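Local coordinates for protein 3-dehydroshikimate dehydratase (Bacillus anthracis, PDB 3DX5) that converts 3-dehydroshikimate to 3,4-dihydroxybenzoate with the help of a manganese ion, a step in the biosynthesis of the siderophore petrobactin, at residues H198-F211 with N222-Y236. Sequence-based numbering, arbitrary orientation.
With MN (manganese (II) ion), chain B; DHB (3,4-dihydroxybenzoic acid), chain D.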
loop_
_atom_site.group_PDB
_atom_site.type_symbol
_atom_site.label_atom_id
_atom_site.label_comp_id
_atom_site.label_asym_id
_atom_site.label_seq_id
_atom_site.Cartn_x
_atom_site.Cartn_y
_atom_site.Cartn_z
ATOM N N HIS A 198 19.421 -1.620 6.045
ATOM C CA HIS A 198 18.104 -1.305 6.612
ATOM C C HIS A 198 18.196 -1.523 8.102
ATOM O O HIS A 198 18.675 -2.578 8.538
ATOM C CB HIS A 198 17.025 -2.249 6.033
ATOM C CG HIS A 198 16.479 -1.794 4.716
ATOM N ND1 HIS A 198 15.453 -2.454 4.059
ATOM C CD2 HIS A 198 16.810 -0.734 3.939
ATOM C CE1 HIS A 198 15.172 -1.807 2.940
ATOM N NE2 HIS A 198 15.984 -0.761 2.843
ATOM N N PHE A 199 17.716 -0.555 8.877
ATOM C CA PHE A 199 17.688 -0.639 10.326
ATOM C C PHE A 199 16.221 -0.623 10.779
ATOM O O PHE A 199 15.522 0.377 10.582
ATOM C CB PHE A 199 18.339 0.614 10.954
ATOM C CG PHE A 199 19.873 0.644 10.940
ATOM C CD1 PHE A 199 20.627 -0.315 10.269
ATOM C CD2 PHE A 199 20.542 1.700 11.548
ATOM C CE1 PHE A 199 22.031 -0.249 10.255
ATOM C CE2 PHE A 199 21.941 1.780 11.550
ATOM C CZ PHE A 199 22.691 0.796 10.901
ATOM N N LYS A 200 15.745 -1.696 11.402
ATOM C CA LYS A 200 14.443 -1.631 12.078
ATOM C C LYS A 200 14.522 -2.605 13.248
ATOM O O LYS A 200 15.451 -3.419 13.313
ATOM C CB LYS A 200 13.253 -1.921 11.111
ATOM C CG LYS A 200 13.289 -3.310 10.385
ATOM C CD LYS A 200 11.999 -3.498 9.549
ATOM C CE LYS A 200 11.940 -4.874 8.850
ATOM N NZ LYS A 200 13.034 -5.046 7.828
ATOM N N ASN A 201 13.567 -2.552 14.170
ATOM C CA ASN A 201 13.649 -3.403 15.362
ATOM C C ASN A 201 12.273 -3.903 15.745
ATOM O O ASN A 201 11.257 -3.386 15.261
ATOM C CB ASN A 201 14.289 -2.642 16.543
ATOM C CG ASN A 201 15.122 -3.562 17.440
ATOM O OD1 ASN A 201 14.972 -4.798 17.391
ATOM N ND2 ASN A 201 16.010 -2.972 18.251
ATOM N N ILE A 202 12.218 -4.872 16.648
ATOM C CA ILE A 202 10.935 -5.433 17.055
ATOM C C ILE A 202 11.026 -5.625 18.564
ATOM O O ILE A 202 12.144 -5.841 19.086
ATOM C CB ILE A 202 10.659 -6.768 16.303
ATOM C CG1 ILE A 202 9.213 -7.193 16.445
ATOM C CG2 ILE A 202 11.572 -7.924 16.801
ATOM C CD1 ILE A 202 8.266 -6.421 15.539
ATOM N N SER A 203 9.905 -5.560 19.286
ATOM C CA SER A 203 10.016 -5.704 20.766
ATOM C C SER A 203 10.322 -7.139 21.192
ATOM O O SER A 203 10.924 -7.363 22.239
ATOM C CB SER A 203 8.758 -5.209 21.494
ATOM O OG SER A 203 7.644 -5.984 21.065
ATOM N N SER A 204 9.955 -8.116 20.373
ATOM C CA SER A 204 10.099 -9.532 20.750
ATOM C C SER A 204 9.965 -10.357 19.487
ATOM O O SER A 204 9.219 -9.956 18.568
ATOM C CB SER A 204 8.992 -9.903 21.765
ATOM O OG SER A 204 8.622 -11.269 21.709
ATOM N N ALA A 205 10.636 -11.514 19.451
ATOM C CA ALA A 205 10.469 -12.508 18.359
ATOM C C ALA A 205 9.012 -12.923 18.127
ATOM O O ALA A 205 8.649 -13.271 17.015
ATOM C CB ALA A 205 11.369 -13.777 18.590
ATOM N N ASP A 206 8.182 -12.873 19.168
ATOM C CA ASP A 206 6.750 -13.183 19.058
ATOM C C ASP A 206 6.036 -12.352 17.975
ATOM O O ASP A 206 5.042 -12.779 17.454
ATOM C CB ASP A 206 6.052 -12.924 20.394
ATOM C CG ASP A 206 6.511 -13.879 21.510
ATOM O OD1 ASP A 206 7.412 -14.738 21.312
ATOM O OD2 ASP A 206 5.946 -13.761 22.611
ATOM N N TYR A 207 6.557 -11.173 17.657
ATOM C CA TYR A 207 5.899 -10.259 16.756
ATOM C C TYR A 207 6.535 -10.192 15.373
ATOM O O TYR A 207 6.163 -9.315 14.577
ATOM C CB TYR A 207 5.811 -8.852 17.379
ATOM C CG TYR A 207 5.009 -8.851 18.658
ATOM C CD1 TYR A 207 3.637 -9.116 18.638
ATOM C CD2 TYR A 207 5.624 -8.633 19.894
ATOM C CE1 TYR A 207 2.884 -9.165 19.834
ATOM C CE2 TYR A 207 4.877 -8.674 21.092
ATOM C CZ TYR A 207 3.512 -8.943 21.041
ATOM O OH TYR A 207 2.767 -8.964 22.200
ATOM N N LEU A 208 7.484 -11.087 15.077
ATOM C CA LEU A 208 8.190 -11.010 13.780
ATOM C C LEU A 208 7.307 -11.089 12.542
ATOM O O LEU A 208 7.671 -10.543 11.515
ATOM C CB LEU A 208 9.334 -12.038 13.681
ATOM C CG LEU A 208 10.598 -11.641 14.451
ATOM C CD1 LEU A 208 11.467 -12.889 14.654
ATOM C CD2 LEU A 208 11.387 -10.549 13.756
ATOM N N HIS A 209 6.155 -11.757 12.650
ATOM C CA HIS A 209 5.231 -11.924 11.539
ATOM C C HIS A 209 4.637 -10.560 11.093
ATOM O O HIS A 209 4.083 -10.475 10.010
ATOM C CB HIS A 209 4.085 -12.876 11.951
ATOM C CG HIS A 209 3.410 -12.452 13.223
ATOM N ND1 HIS A 209 2.322 -11.606 13.243
ATOM C CD2 HIS A 209 3.725 -12.682 14.523
ATOM C CE1 HIS A 209 1.966 -11.365 14.498
ATOM N NE2 HIS A 209 2.805 -12.003 15.293
ATOM N N VAL A 210 4.748 -9.495 11.898
ATOM C CA VAL A 210 4.204 -8.182 11.457
ATOM C C VAL A 210 4.995 -7.632 10.269
ATOM O O VAL A 210 4.485 -6.794 9.523
ATOM C CB VAL A 210 4.098 -7.107 12.582
ATOM C CG1 VAL A 210 3.156 -7.579 13.693
ATOM C CG2 VAL A 210 5.536 -6.683 13.110
ATOM N N PHE A 211 6.215 -8.144 10.068
ATOM C CA PHE A 211 6.983 -7.787 8.883
ATOM C C PHE A 211 6.689 -8.580 7.623
ATOM O O PHE A 211 7.305 -8.333 6.589
ATOM C CB PHE A 211 8.479 -7.797 9.161
ATOM C CG PHE A 211 8.878 -6.818 10.212
ATOM C CD1 PHE A 211 8.506 -5.461 10.110
ATOM C CD2 PHE A 211 9.585 -7.238 11.322
ATOM C CE1 PHE A 211 8.876 -4.541 11.102
ATOM C CE2 PHE A 211 9.967 -6.316 12.314
ATOM C CZ PHE A 211 9.610 -4.977 12.204
ATOM N N ASN A 222 -1.324 -5.143 11.107
ATOM C CA ASN A 222 -0.858 -5.109 12.489
ATOM C C ASN A 222 0.528 -4.441 12.625
ATOM O O ASN A 222 1.457 -4.763 11.864
ATOM C CB ASN A 222 -0.778 -6.562 12.974
ATOM C CG ASN A 222 -0.623 -6.674 14.483
ATOM O OD1 ASN A 222 -0.702 -5.670 15.209
ATOM N ND2 ASN A 222 -0.416 -7.914 14.968
ATOM N N ARG A 223 0.674 -3.502 13.561
ATOM C CA ARG A 223 1.981 -2.853 13.811
ATOM C C ARG A 223 2.536 -3.195 15.203
ATOM O O ARG A 223 3.608 -2.719 15.570
ATOM C CB ARG A 223 1.908 -1.320 13.626
ATOM C CG ARG A 223 1.251 -0.864 12.274
ATOM C CD ARG A 223 1.997 -1.383 11.035
ATOM N NE ARG A 223 1.310 -1.009 9.803
ATOM C CZ ARG A 223 1.013 -1.846 8.816
ATOM N NH1 ARG A 223 1.348 -3.122 8.875
ATOM N NH2 ARG A 223 0.379 -1.394 7.766
ATOM N N THR A 224 1.825 -4.023 15.957
ATOM C CA THR A 224 2.257 -4.420 17.312
ATOM C C THR A 224 3.675 -4.949 17.310
ATOM O O THR A 224 4.043 -5.743 16.437
ATOM C CB THR A 224 1.327 -5.500 17.896
ATOM O OG1 THR A 224 0.032 -4.943 17.999
ATOM C CG2 THR A 224 1.745 -5.975 19.318
ATOM N N GLY A 225 4.483 -4.479 18.255
ATOM C CA GLY A 225 5.867 -4.975 18.382
ATOM C C GLY A 225 6.883 -4.162 17.596
ATOM O O GLY A 225 8.065 -4.270 17.856
HETATM N N MSE A 226 6.445 -3.353 16.626
HETATM C CA MSE A 226 7.385 -2.474 15.907
HETATM C C MSE A 226 7.848 -1.337 16.836
HETATM O O MSE A 226 7.022 -0.619 17.361
HETATM C CB MSE A 226 6.740 -1.887 14.635
HETATM C CG MSE A 226 6.299 -2.933 13.577
HETATM SE SE MSE A 226 5.709 -1.996 12.002
HETATM C CE MSE A 226 4.947 -3.511 10.988
ATOM N N VAL A 227 9.155 -1.175 17.029
ATOM C CA VAL A 227 9.656 -0.226 18.033
ATOM C C VAL A 227 10.893 0.527 17.550
ATOM O O VAL A 227 11.599 0.042 16.671
ATOM C CB VAL A 227 10.012 -0.916 19.405
ATOM C CG1 VAL A 227 8.748 -1.419 20.121
ATOM C CG2 VAL A 227 11.071 -2.038 19.220
ATOM N N PRO A 228 11.176 1.712 18.139
ATOM C CA PRO A 228 12.424 2.416 17.756
ATOM C C PRO A 228 13.662 1.531 17.952
ATOM O O PRO A 228 13.628 0.561 18.750
ATOM C CB PRO A 228 12.460 3.619 18.722
ATOM C CG PRO A 228 10.968 3.954 18.928
ATOM C CD PRO A 228 10.306 2.551 18.995
ATOM N N LEU A 229 14.750 1.877 17.264
ATOM C CA LEU A 229 15.961 1.052 17.257
ATOM C C LEU A 229 16.510 0.664 18.626
ATOM O O LEU A 229 16.956 -0.481 18.810
ATOM C CB LEU A 229 17.086 1.735 16.462
ATOM C CG LEU A 229 16.799 2.003 14.974
ATOM C CD1 LEU A 229 18.088 2.532 14.341
ATOM C CD2 LEU A 229 16.325 0.719 14.265
ATOM N N PHE A 230 16.536 1.617 19.560
ATOM C CA PHE A 230 17.147 1.340 20.870
ATOM C C PHE A 230 16.156 0.760 21.883
ATOM O O PHE A 230 16.510 0.537 23.017
ATOM C CB PHE A 230 17.956 2.550 21.393
ATOM C CG PHE A 230 19.065 2.941 20.457
ATOM C CD1 PHE A 230 20.176 2.099 20.291
ATOM C CD2 PHE A 230 18.943 4.073 19.646
ATOM C CE1 PHE A 230 21.185 2.400 19.384
ATOM C CE2 PHE A 230 19.946 4.402 18.715
ATOM C CZ PHE A 230 21.089 3.563 18.589
ATOM N N GLU A 231 14.936 0.497 21.429
ATOM C CA GLU A 231 13.864 0.021 22.299
ATOM C C GLU A 231 13.452 -1.418 21.957
ATOM O O GLU A 231 12.512 -1.936 22.530
ATOM C CB GLU A 231 12.661 0.965 22.201
ATOM C CG GLU A 231 12.968 2.385 22.658
ATOM C CD GLU A 231 11.770 3.322 22.602
ATOM O OE1 GLU A 231 10.617 2.861 22.517
ATOM O OE2 GLU A 231 11.982 4.548 22.647
ATOM N N GLY A 232 14.155 -2.059 21.027
ATOM C CA GLY A 232 13.851 -3.440 20.657
ATOM C C GLY A 232 14.896 -4.476 21.031
ATOM O O GLY A 232 15.871 -4.154 21.691
ATOM N N ILE A 233 14.691 -5.714 20.578
ATOM C CA ILE A 233 15.517 -6.855 20.989
ATOM C C ILE A 233 16.864 -6.915 20.233
ATOM O O ILE A 233 17.857 -7.345 20.792
ATOM C CB ILE A 233 14.700 -8.212 20.954
ATOM C CG1 ILE A 233 15.459 -9.388 21.577
ATOM C CG2 ILE A 233 14.221 -8.556 19.555
ATOM C CD1 ILE A 233 15.776 -9.237 23.144
ATOM N N VAL A 234 16.902 -6.492 18.977
ATOM C CA VAL A 234 18.169 -6.392 18.260
ATOM C C VAL A 234 19.020 -5.262 18.852
ATOM O O VAL A 234 18.495 -4.175 19.168
ATOM C CB VAL A 234 17.965 -6.146 16.759
ATOM C CG1 VAL A 234 19.332 -6.108 16.011
ATOM C CG2 VAL A 234 17.065 -7.220 16.174
ATOM N N ASN A 235 20.314 -5.530 19.020
ATOM C CA ASN A 235 21.249 -4.602 19.661
ATOM C C ASN A 235 21.875 -3.685 18.608
ATOM O O ASN A 235 22.886 -4.034 17.966
ATOM C CB ASN A 235 22.333 -5.376 20.461
ATOM C CG ASN A 235 23.149 -4.480 21.388
ATOM O OD1 ASN A 235 23.382 -3.322 21.116
ATOM N ND2 ASN A 235 23.580 -5.036 22.483
ATOM N N TYR A 236 21.258 -2.515 18.432
ATOM C CA TYR A 236 21.731 -1.509 17.491
ATOM C C TYR A 236 22.999 -0.770 17.959
ATOM O O TYR A 236 23.732 -0.242 17.122
ATOM C CB TYR A 236 20.565 -0.581 17.015
ATOM C CG TYR A 236 19.852 -1.250 15.877
ATOM C CD1 TYR A 236 18.753 -2.084 16.101
ATOM C CD2 TYR A 236 20.344 -1.149 14.567
ATOM C CE1 TYR A 236 18.137 -2.761 15.037
ATOM C CE2 TYR A 236 19.749 -1.850 13.509
ATOM C CZ TYR A 236 18.628 -2.614 13.742
ATOM O OH TYR A 236 18.084 -3.311 12.688
HETATM MN MN MN B . 14.039 -4.140 4.643
HETATM C C1 DHB D . 9.705 -4.716 2.521
HETATM C C2 DHB D . 10.936 -4.664 3.167
HETATM C C3 DHB D . 11.111 -5.281 4.410
HETATM O O3 DHB D . 12.292 -5.277 5.105
HETATM C C4 DHB D . 9.978 -6.004 4.994
HETATM O O4 DHB D . 10.188 -6.594 6.192
HETATM C C5 DHB D . 8.760 -6.075 4.325
HETATM C C6 DHB D . 8.638 -5.419 3.086
HETATM C C DHB D . 9.547 -4.015 1.181
HETATM O O1 DHB D . 8.505 -4.045 0.518
HETATM O O2 DHB D . 10.562 -3.309 0.691
HETATM O O HOH W 1 12.221 0.048 14.071
#
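The buried amide of Asn-201 is gripped by the backbone of 222-236. Its ND2 donates to Leu-229 O at 2.7 Å, in the amide plane, and to Val-234 O at 2.9 Å, tilted from it. Its OD1 takes Val-234 N on a lone pair and also accepts from Ile-202 N. These bonds fix the rotation of the amide. Next to it, Ile-233 N donates almost straight to Ile-202 O (3.0 Å). Tyr-236 OH donates to Lys-200 O at 2.7 Å, and Leu-229 CD2 sits over the centre of the Tyr-236 ring. Ser-203 N donates to the O of Gly-225, which lies in the type II turn from Arg-223 to Met-226. Thr-224 CG2 makes a CH-pi contact over the Tyr-207 ring.

Residues 198-202 end the TIM-barrel strand 194-202, at the C-terminal mouth of the barrel where the active site lies; 222-236 belongs to the connection from there to helix 236-243. His-198 ND1 binds manganese at 2.3 Å, together with Glu-142, Asp-172 and Glu-253; Glu-33 holds NE2. Lys-200 NZ donates to O3 of 3,4-dihydroxybenzoic acid (2.8 Å), which also coordinates the manganese, and forms a salt bridge with Asp-172. Lys-200 CE lies over the centre of one face of the Phe-211 ring, and Val-210 CG2 over the centre of the other. Selenomethionine Met-226, extended beyond CG, runs past Phe-211; Met-226 CG lies 3.9 Å from Phe-211 CE1. Met-226 also touches Phe-255.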